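Local coordinates for ABC transporter ATP-binding protein (Sulfolobus tokodaii, PDB 2PJZ) that probably binds and hydrolyses ATP as the nucleotide-binding subunit of an ABC transporter, possibly one that carries cobalt, at residues A[137-142]-A[150-155]; A[42-47]-A[78-83]; A[124-127]-A[133-136]. All coordinates share one frame; numbering follows the deposited sequence.

Contact 1 (A[137-142]-A[150-155]); sequences VRTSLA and VGLDEP
Helix 137-142 runs almost exactly antiparallel to strand 150-153 (174° between their directions), with A142 opposite V150 and, past the strand's end, T139 opposite P155. In this P-loop NTPase fold, helix 131-144 packs on the sheet and leads into strand 149-153, whose end carries D153 and E154, a sequence and position that match the Walker B motif. The axes approach to 9.8 Å, and A142 and T139 point toward the strand. A142 CB sits 4.3 Å from L152 CD2 and about as far from V150 CG2, so one methyl serves two branched side chains. T139 CG2, anti to the backbone N, lies 4.4 Å from the same L152 CD2. That torsion (chi1 -62°) puts OG1 beside its own backbone N, where it bonds two groups outside the segments, V135 O one turn back and N79 ND2. P155 lies obliquely across T139, its CB 3.8 Å from OG1. No direct hydrogen bond joins the segments; two waters do the work. Water 1 lies in the guanidinium plane of R138, taking a bond from NH1 and giving one to D153 O, while NH1 also bonds N79 O. Water 2 sits 2.7 Å from T139 OG1 and donates to P155 O at 2.6 Å.

Contact 2 (A[42-47]-A[78-83]); sequences GKTTLL and TNLPEA. With SO4 (sulfate ion), chain C.
L80 meets both T44 and L47, and the whole apolar contact between the segments rests on its two methyls. CD2 slides past T44 CG2 at 3.9 Å, the two side chains running in opposite directions. CD1 sits against the first turns of helix 43-50, 3.8 Å from L47 O and little farther from L47 CB. With CG beside its backbone N (chi1 -77°), L80 sends both branches to the helix; D153 and S51 also touch it.

No hydrogen bond crosses between the segments; the polar bonds of 78-83 lie within it or lead outside. T78 OG1 accepts from L80 N at 3.1 Å, an ST turn at the end of strand 76-78, just before L80. N79 probably stands where related ATPases have the Q-loop glutamine, and its OD1 takes the amide of D153.

The ionic part belongs to the helix start, which fits a P-loop (Walker A), with G42 at the N-cap. A sulfate, probably from the crystallisation liquor, lies there. G42 N bonds O1, K43 N bonds O3 and T44 N bonds O2, each at 3.0 Å. K43, bent at chi3 and chi4, curls round the anion until NZ reaches O3 at 2.7 Å; NZ also bonds G37 O. A methionine in its place would take away the charged end and would probably leave O3 with backbone amides as its main grip and G37 O without this donor. T44 OG1 lies 2.9 Å from O2 and is also within hydrogen-bonding reach of D153 OD1. G40 N and S41 OG complete the site.

Amides at a helix start, a lysine and a hydroxyl round a tetrahedral anion are consistent with a nucleotide phosphate site, while apolar L80 packs the loop after strand 76-78 against the same helix.

Contact 3 (A[124-127]-A[133-136]); sequences RKLY and QSVL
S134 OG is gripped by two polar partners, water 3 at 2.7 Å and R138 NE one turn on along the helix; L126 CD1 is a packing neighbour at 4.2 Å. S134 lies in the first turns of helix 131-144, directly after a sequence at L129, S130 and Q133 that matches the ABC signature motif; the contact ties that helix to the loop leading into it. With OG anti to the backbone N (chi1 178°), the hydroxyl stands where water 3 can bridge it to L126 O, to which the water donates at 3.0 Å.

Within the loop, K125 NZ donates to Y127 OH. Backbone bonds join R124 and L126 to V90 and V88, at the start of helix 90-100.

R124 crosses Q133 at about a right angle, its guanidinium plane turned 73° from the amide. The arginine chain bends at chi3 (70°), whereas Q133 extends straight beyond CG. Their ends meet without a hydrogen bond, and Q133 OE1 has one elsewhere in the structure. This OE1 lies oblique to the guanidinium, 3.5 Å from R124 NH1, with Q133 NE2 at 4.0 Å from the same nitrogen.

How the contacts relate
Contacts 1 and 2 lie in the core, their centres 9 Å apart, while contact 3 sits farther out, about 19 Å from the centre of the chain to its own, and is only partly buried. Contacts 1 and 3 use successive parts of helix 131-144, and V135 of contact 3 packs on the backbone oxygens of E154 and P155 in contact 1. N79 belongs to contact 2 and bonds both segments of contact 1. The chemistry follows the place: methyl packing with waters between helix and strand in contact 1, leucine packing beside an anion site in contact 2, and loose polar and water-mediated touches in contact 3.

Contact 1 (A[137-142]-A[150-155])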
loop_
_atom_site.group_PDB
_atom_site.type_symbol
_atom_site.label_atom_id
_atom_site.label_comp_id
_atom_site.label_asym_id
_atom_site.label_seq_id
_atom_site.Cartn_x
_atom_site.Cartn_y
_atom_site.Cartn_z
ATOM N N VAL A 137 -14.541 -4.713 -0.295
ATOM C CA VAL A 137 -15.507 -3.672 0.124
ATOM C C VAL A 137 -14.767 -2.397 0.602
ATOM O O VAL A 137 -15.109 -1.263 0.187
ATOM C CB VAL A 137 -16.499 -4.214 1.184
ATOM C CG1 VAL A 137 -17.296 -3.083 1.882
ATOM C CG2 VAL A 137 -17.457 -5.231 0.527
ATOM N N ARG A 138 -13.732 -2.585 1.429
ATOM C CA ARG A 138 -12.977 -1.436 1.958
ATOM C C ARG A 138 -12.220 -0.656 0.866
ATOM O O ARG A 138 -12.185 0.594 0.867
ATOM C CB ARG A 138 -12.025 -1.905 3.083
ATOM C CG ARG A 138 -12.773 -2.182 4.409
ATOM C CD ARG A 138 -11.800 -2.623 5.538
ATOM N NE ARG A 138 -11.359 -4.019 5.396
ATOM C CZ ARG A 138 -10.142 -4.403 5.015
ATOM N NH1 ARG A 138 -9.177 -3.517 4.742
ATOM N NH2 ARG A 138 -9.871 -5.702 4.929
ATOM N N THR A 139 -11.624 -1.374 -0.076
ATOM C CA THR A 139 -10.981 -0.710 -1.221
ATOM C C THR A 139 -12.026 0.044 -2.073
ATOM O O THR A 139 -11.808 1.190 -2.494
ATOM C CB THR A 139 -10.142 -1.704 -2.059
ATOM O OG1 THR A 139 -9.092 -2.245 -1.246
ATOM C CG2 THR A 139 -9.492 -0.993 -3.258
ATOM N N SER A 140 -13.178 -0.581 -2.285
ATOM C CA SER A 140 -14.251 0.041 -3.043
ATOM C C SER A 140 -14.761 1.303 -2.328
ATOM O O SER A 140 -14.952 2.342 -2.960
ATOM C CB SER A 140 -15.386 -0.976 -3.290
ATOM O OG SER A 140 -14.927 -2.020 -4.117
ATOM N N LEU A 141 -14.961 1.229 -1.019
ATOM C CA LEU A 141 -15.315 2.437 -0.239
ATOM C C LEU A 141 -14.267 3.573 -0.391
ATOM O O LEU A 141 -14.623 4.754 -0.570
ATOM C CB LEU A 141 -15.470 2.084 1.241
ATOM C CG LEU A 141 -16.708 1.253 1.626
ATOM C CD1 LEU A 141 -16.477 0.625 2.985
ATOM C CD2 LEU A 141 -18.001 2.102 1.639
ATOM N N ALA A 142 -12.994 3.208 -0.290
ATOM C CA ALA A 142 -11.917 4.199 -0.447
ATOM C C ALA A 142 -11.996 4.881 -1.835
ATOM O O ALA A 142 -11.865 6.102 -1.943
ATOM C CB ALA A 142 -10.565 3.555 -0.238
ATOM N N VAL A 150 -4.679 8.444 -2.036
ATOM C CA VAL A 150 -5.185 7.207 -1.396
ATOM C C VAL A 150 -4.017 6.400 -0.718
ATOM O O VAL A 150 -2.887 6.352 -1.223
ATOM C CB VAL A 150 -6.015 6.400 -2.479
ATOM C CG1 VAL A 150 -5.055 5.817 -3.561
ATOM C CG2 VAL A 150 -6.929 5.346 -1.863
ATOM N N GLY A 151 -4.295 5.772 0.422
ATOM C CA GLY A 151 -3.347 4.861 1.060
ATOM C C GLY A 151 -4.004 3.500 1.038
ATOM O O GLY A 151 -5.010 3.271 1.708
ATOM N N LEU A 152 -3.454 2.593 0.248
ATOM C CA LEU A 152 -4.083 1.294 0.114
ATOM C C LEU A 152 -3.220 0.195 0.721
ATOM O O LEU A 152 -2.074 0.014 0.339
ATOM C CB LEU A 152 -4.422 1.003 -1.343
ATOM C CG LEU A 152 -5.419 1.945 -1.986
ATOM C CD1 LEU A 152 -5.539 1.635 -3.483
ATOM C CD2 LEU A 152 -6.793 1.836 -1.288
ATOM N N ASP A 153 -3.779 -0.504 1.700
ATOM C CA ASP A 153 -3.082 -1.640 2.323
ATOM C C ASP A 153 -3.505 -2.975 1.661
ATOM O O ASP A 153 -4.692 -3.319 1.617
ATOM C CB ASP A 153 -3.395 -1.675 3.810
ATOM C CG ASP A 153 -2.590 -2.736 4.557
ATOM O OD1 ASP A 153 -1.438 -3.017 4.172
ATOM O OD2 ASP A 153 -3.142 -3.292 5.508
ATOM N N GLU A 154 -2.527 -3.722 1.170
ATOM C CA GLU A 154 -2.736 -5.119 0.699
ATOM C C GLU A 154 -4.073 -5.348 0.012
ATOM O O GLU A 154 -4.866 -6.200 0.474
ATOM C CB GLU A 154 -2.614 -6.104 1.876
ATOM C CG GLU A 154 -1.232 -6.162 2.460
ATOM C CD GLU A 154 -0.258 -6.977 1.611
ATOM O OE1 GLU A 154 -0.582 -7.359 0.453
ATOM O OE2 GLU A 154 0.850 -7.205 2.128
ATOM N N PRO A 155 -4.353 -4.612 -1.081
ATOM C CA PRO A 155 -5.712 -4.692 -1.627
ATOM C C PRO A 155 -6.017 -6.035 -2.330
ATOM O O PRO A 155 -7.150 -6.270 -2.704
ATOM C CB PRO A 155 -5.762 -3.537 -2.635
ATOM C CG PRO A 155 -4.330 -3.307 -3.041
ATOM C CD PRO A 155 -3.484 -3.680 -1.843
HETATM O O HOH W 1 -6.372 -3.967 4.047
HETATM O O HOH W 2 -9.132 -4.623 -2.608
#

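Contact 2 (A[42-47]-A[78-83])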
loop_
_atom_site.group_PDB
_atom_site.type_symbol
_atom_site.label_atom_id
_atom_site.label_comp_id
_atom_site.label_asym_id
_atom_site.label_seq_id
_atom_site.Cartn_x
_atom_site.Cartn_y
_atom_site.Cartn_z
ATOM N N GLY A 42 6.759 -3.385 8.646
ATOM C CA GLY A 42 6.222 -2.114 9.105
ATOM C C GLY A 42 5.404 -1.359 8.052
ATOM O O GLY A 42 5.013 -0.213 8.311
ATOM N N LYS A 43 5.120 -1.994 6.894
ATOM C CA LYS A 43 4.408 -1.311 5.786
ATOM C C LYS A 43 3.048 -0.789 6.229
ATOM O O LYS A 43 2.726 0.374 5.980
ATOM C CB LYS A 43 4.201 -2.237 4.557
ATOM C CG LYS A 43 5.414 -2.894 4.028
ATOM C CD LYS A 43 5.082 -3.788 2.797
ATOM C CE LYS A 43 3.899 -4.726 3.021
ATOM N NZ LYS A 43 4.234 -5.824 3.975
ATOM N N THR A 44 2.259 -1.639 6.888
ATOM C CA THR A 44 0.915 -1.304 7.269
ATOM C C THR A 44 0.945 -0.221 8.360
ATOM O O THR A 44 0.130 0.701 8.341
ATOM C CB THR A 44 0.108 -2.539 7.754
ATOM O OG1 THR A 44 -0.023 -3.459 6.678
ATOM C CG2 THR A 44 -1.299 -2.132 8.254
ATOM N N THR A 45 1.900 -0.346 9.281
ATOM C CA THR A 45 2.104 0.656 10.322
ATOM C C THR A 45 2.401 2.030 9.707
ATOM O O THR A 45 1.903 3.041 10.180
ATOM C CB THR A 45 3.219 0.240 11.312
ATOM O OG1 THR A 45 2.789 -0.952 11.985
ATOM C CG2 THR A 45 3.421 1.303 12.350
ATOM N N LEU A 46 3.197 2.056 8.653
ATOM C CA LEU A 46 3.482 3.320 7.949
ATOM C C LEU A 46 2.214 3.951 7.367
ATOM O O LEU A 46 1.961 5.145 7.544
ATOM C CB LEU A 46 4.512 3.061 6.849
ATOM C CG LEU A 46 5.629 4.034 6.479
ATOM C CD1 LEU A 46 6.325 4.588 7.697
ATOM C CD2 LEU A 46 6.648 3.227 5.630
ATOM N N LEU A 47 1.381 3.135 6.726
ATOM C CA LEU A 47 0.111 3.622 6.219
ATOM C C LEU A 47 -0.816 4.104 7.315
ATOM O O LEU A 47 -1.534 5.090 7.132
ATOM C CB LEU A 47 -0.572 2.502 5.426
ATOM C CG LEU A 47 -1.165 2.812 4.059
ATOM C CD1 LEU A 47 -0.337 3.803 3.146
ATOM C CD2 LEU A 47 -1.361 1.466 3.342
ATOM N N THR A 78 -8.451 5.875 2.655
ATOM C CA THR A 78 -7.685 4.651 2.903
ATOM C C THR A 78 -8.675 3.480 2.975
ATOM O O THR A 78 -9.863 3.661 3.282
ATOM C CB THR A 78 -6.806 4.737 4.216
ATOM O OG1 THR A 78 -6.030 3.530 4.403
ATOM C CG2 THR A 78 -7.707 4.944 5.465
ATOM N N ASN A 79 -8.190 2.299 2.638
ATOM C CA ASN A 79 -8.980 1.068 2.842
ATOM C C ASN A 79 -8.651 0.383 4.146
ATOM O O ASN A 79 -9.134 -0.725 4.388
ATOM C CB ASN A 79 -8.740 0.094 1.684
ATOM C CG ASN A 79 -7.336 -0.526 1.706
ATOM O OD1 ASN A 79 -6.452 -0.094 2.451
ATOM N ND2 ASN A 79 -7.150 -1.580 0.905
ATOM N N LEU A 80 -7.850 1.034 5.008
ATOM C CA LEU A 80 -7.440 0.382 6.277
ATOM C C LEU A 80 -8.666 0.055 7.136
ATOM O O LEU A 80 -9.599 0.871 7.239
ATOM C CB LEU A 80 -6.476 1.251 7.099
ATOM C CG LEU A 80 -5.027 1.297 6.608
ATOM C CD1 LEU A 80 -4.365 2.550 7.253
ATOM C CD2 LEU A 80 -4.234 0.026 6.944
ATOM N N PRO A 81 -8.660 -1.128 7.766
ATOM C CA PRO A 81 -9.858 -1.550 8.510
ATOM C C PRO A 81 -10.234 -0.553 9.616
ATOM O O PRO A 81 -11.411 -0.377 9.897
ATOM C CB PRO A 81 -9.458 -2.905 9.114
ATOM C CG PRO A 81 -8.344 -3.388 8.316
ATOM C CD PRO A 81 -7.593 -2.139 7.801
ATOM N N GLU A 82 -9.237 0.114 10.198
ATOM C CA GLU A 82 -9.443 1.120 11.264
ATOM C C GLU A 82 -10.366 2.283 10.830
ATOM O O GLU A 82 -11.002 2.943 11.672
ATOM C CB GLU A 82 -8.094 1.699 11.720
ATOM C CG GLU A 82 -7.181 0.755 12.511
ATOM C CD GLU A 82 -6.252 -0.105 11.656
ATOM O OE1 GLU A 82 -6.454 -0.291 10.422
ATOM O OE2 GLU A 82 -5.301 -0.641 12.253
ATOM N N ALA A 83 -10.443 2.533 9.525
ATOM C CA ALA A 83 -11.308 3.615 8.987
ATOM C C ALA A 83 -12.799 3.233 8.917
ATOM O O ALA A 83 -13.649 4.080 8.624
ATOM C CB ALA A 83 -10.793 4.086 7.590
HETATM S S SO4 C . 3.813 -5.324 7.421
HETATM O O1 SO4 C . 4.202 -4.979 8.815
HETATM O O2 SO4 C . 2.570 -4.600 7.102
HETATM O O3 SO4 C . 4.820 -4.937 6.447
HETATM O O4 SO4 C . 3.493 -6.729 7.311
#

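Contact 3 (A[124-127]-A[133-136])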
loop_
_atom_site.group_PDB
_atom_site.type_symbol
_atom_site.label_atom_id
_atom_site.label_comp_id
_atom_site.label_asym_id
_atom_site.label_seq_id
_atom_site.Cartn_x
_atom_site.Cartn_y
_atom_site.Cartn_z
ATOM N N ARG A 124 -25.282 -6.703 4.927
ATOM C CA ARG A 124 -24.397 -7.444 5.827
ATOM C C ARG A 124 -23.541 -6.532 6.707
ATOM O O ARG A 124 -23.142 -5.438 6.291
ATOM C CB ARG A 124 -23.513 -8.391 5.020
ATOM C CG ARG A 124 -24.309 -9.385 4.181
ATOM C CD ARG A 124 -23.429 -10.487 3.607
ATOM N NE ARG A 124 -22.961 -11.401 4.640
ATOM C CZ ARG A 124 -21.965 -12.271 4.490
ATOM N NH1 ARG A 124 -21.299 -12.365 3.341
ATOM N NH2 ARG A 124 -21.631 -13.054 5.503
ATOM N N LYS A 125 -23.276 -6.977 7.929
ATOM C CA LYS A 125 -22.347 -6.281 8.805
ATOM C C LYS A 125 -20.919 -6.515 8.317
ATOM O O LYS A 125 -20.589 -7.616 7.872
ATOM C CB LYS A 125 -22.516 -6.727 10.263
ATOM C CG LYS A 125 -23.971 -6.839 10.731
ATOM C CD LYS A 125 -24.197 -6.188 12.093
ATOM C CE LYS A 125 -25.507 -6.647 12.747
ATOM N NZ LYS A 125 -25.495 -8.080 13.234
ATOM N N LEU A 126 -20.087 -5.470 8.380
ATOM C CA LEU A 126 -18.723 -5.530 7.831
ATOM C C LEU A 126 -17.854 -6.611 8.479
ATOM O O LEU A 126 -17.181 -7.363 7.775
ATOM C CB LEU A 126 -18.014 -4.158 7.891
ATOM C CG LEU A 126 -16.591 -4.095 7.293
ATOM C CD1 LEU A 126 -16.534 -4.615 5.862
ATOM C CD2 LEU A 126 -15.997 -2.693 7.349
ATOM N N TYR A 127 -17.883 -6.682 9.810
ATOM C CA TYR A 127 -17.117 -7.685 10.581
ATOM C C TYR A 127 -17.366 -9.117 10.111
ATOM O O TYR A 127 -16.526 -9.992 10.292
ATOM C CB TYR A 127 -17.460 -7.589 12.075
ATOM C CG TYR A 127 -18.901 -7.941 12.353
ATOM C CD1 TYR A 127 -19.347 -9.264 12.226
ATOM C CD2 TYR A 127 -19.827 -6.959 12.713
ATOM C CE1 TYR A 127 -20.667 -9.606 12.427
ATOM C CE2 TYR A 127 -21.160 -7.287 12.946
ATOM C CZ TYR A 127 -21.579 -8.622 12.788
ATOM O OH TYR A 127 -22.892 -9.005 13.018
ATOM N N GLN A 133 -13.656 -10.594 0.822
ATOM C CA GLN A 133 -14.810 -9.682 0.733
ATOM C C GLN A 133 -14.605 -8.349 1.470
ATOM O O GLN A 133 -14.946 -7.280 0.937
ATOM C CB GLN A 133 -16.044 -10.365 1.304
ATOM C CG GLN A 133 -16.624 -11.455 0.405
ATOM C CD GLN A 133 -17.845 -12.097 1.059
ATOM O OE1 GLN A 133 -17.967 -12.121 2.285
ATOM N NE2 GLN A 133 -18.763 -12.600 0.235
ATOM N N SER A 134 -14.074 -8.427 2.692
ATOM C CA SER A 134 -13.794 -7.251 3.535
ATOM C C SER A 134 -12.860 -6.257 2.824
ATOM O O SER A 134 -13.183 -5.059 2.742
ATOM C CB SER A 134 -13.168 -7.677 4.868
ATOM O OG SER A 134 -12.855 -6.543 5.674
ATOM N N VAL A 135 -11.719 -6.753 2.327
ATOM C CA VAL A 135 -10.767 -5.883 1.598
ATOM C C VAL A 135 -11.349 -5.323 0.302
ATOM O O VAL A 135 -11.109 -4.157 -0.035
ATOM C CB VAL A 135 -9.342 -6.491 1.403
ATOM C CG1 VAL A 135 -9.277 -7.511 0.239
ATOM C CG2 VAL A 135 -8.321 -5.369 1.133
ATOM N N LEU A 136 -12.129 -6.126 -0.421
ATOM C CA LEU A 136 -12.750 -5.605 -1.639
ATOM C C LEU A 136 -13.717 -4.506 -1.322
ATOM O O LEU A 136 -13.710 -3.461 -2.000
ATOM C CB LEU A 136 -13.449 -6.711 -2.455
ATOM C CG LEU A 136 -12.459 -7.650 -3.159
ATOM C CD1 LEU A 136 -13.203 -8.897 -3.703
ATOM C CD2 LEU A 136 -11.685 -6.941 -4.258
HETATM O O HOH W 3 -14.249 -6.946 7.921
#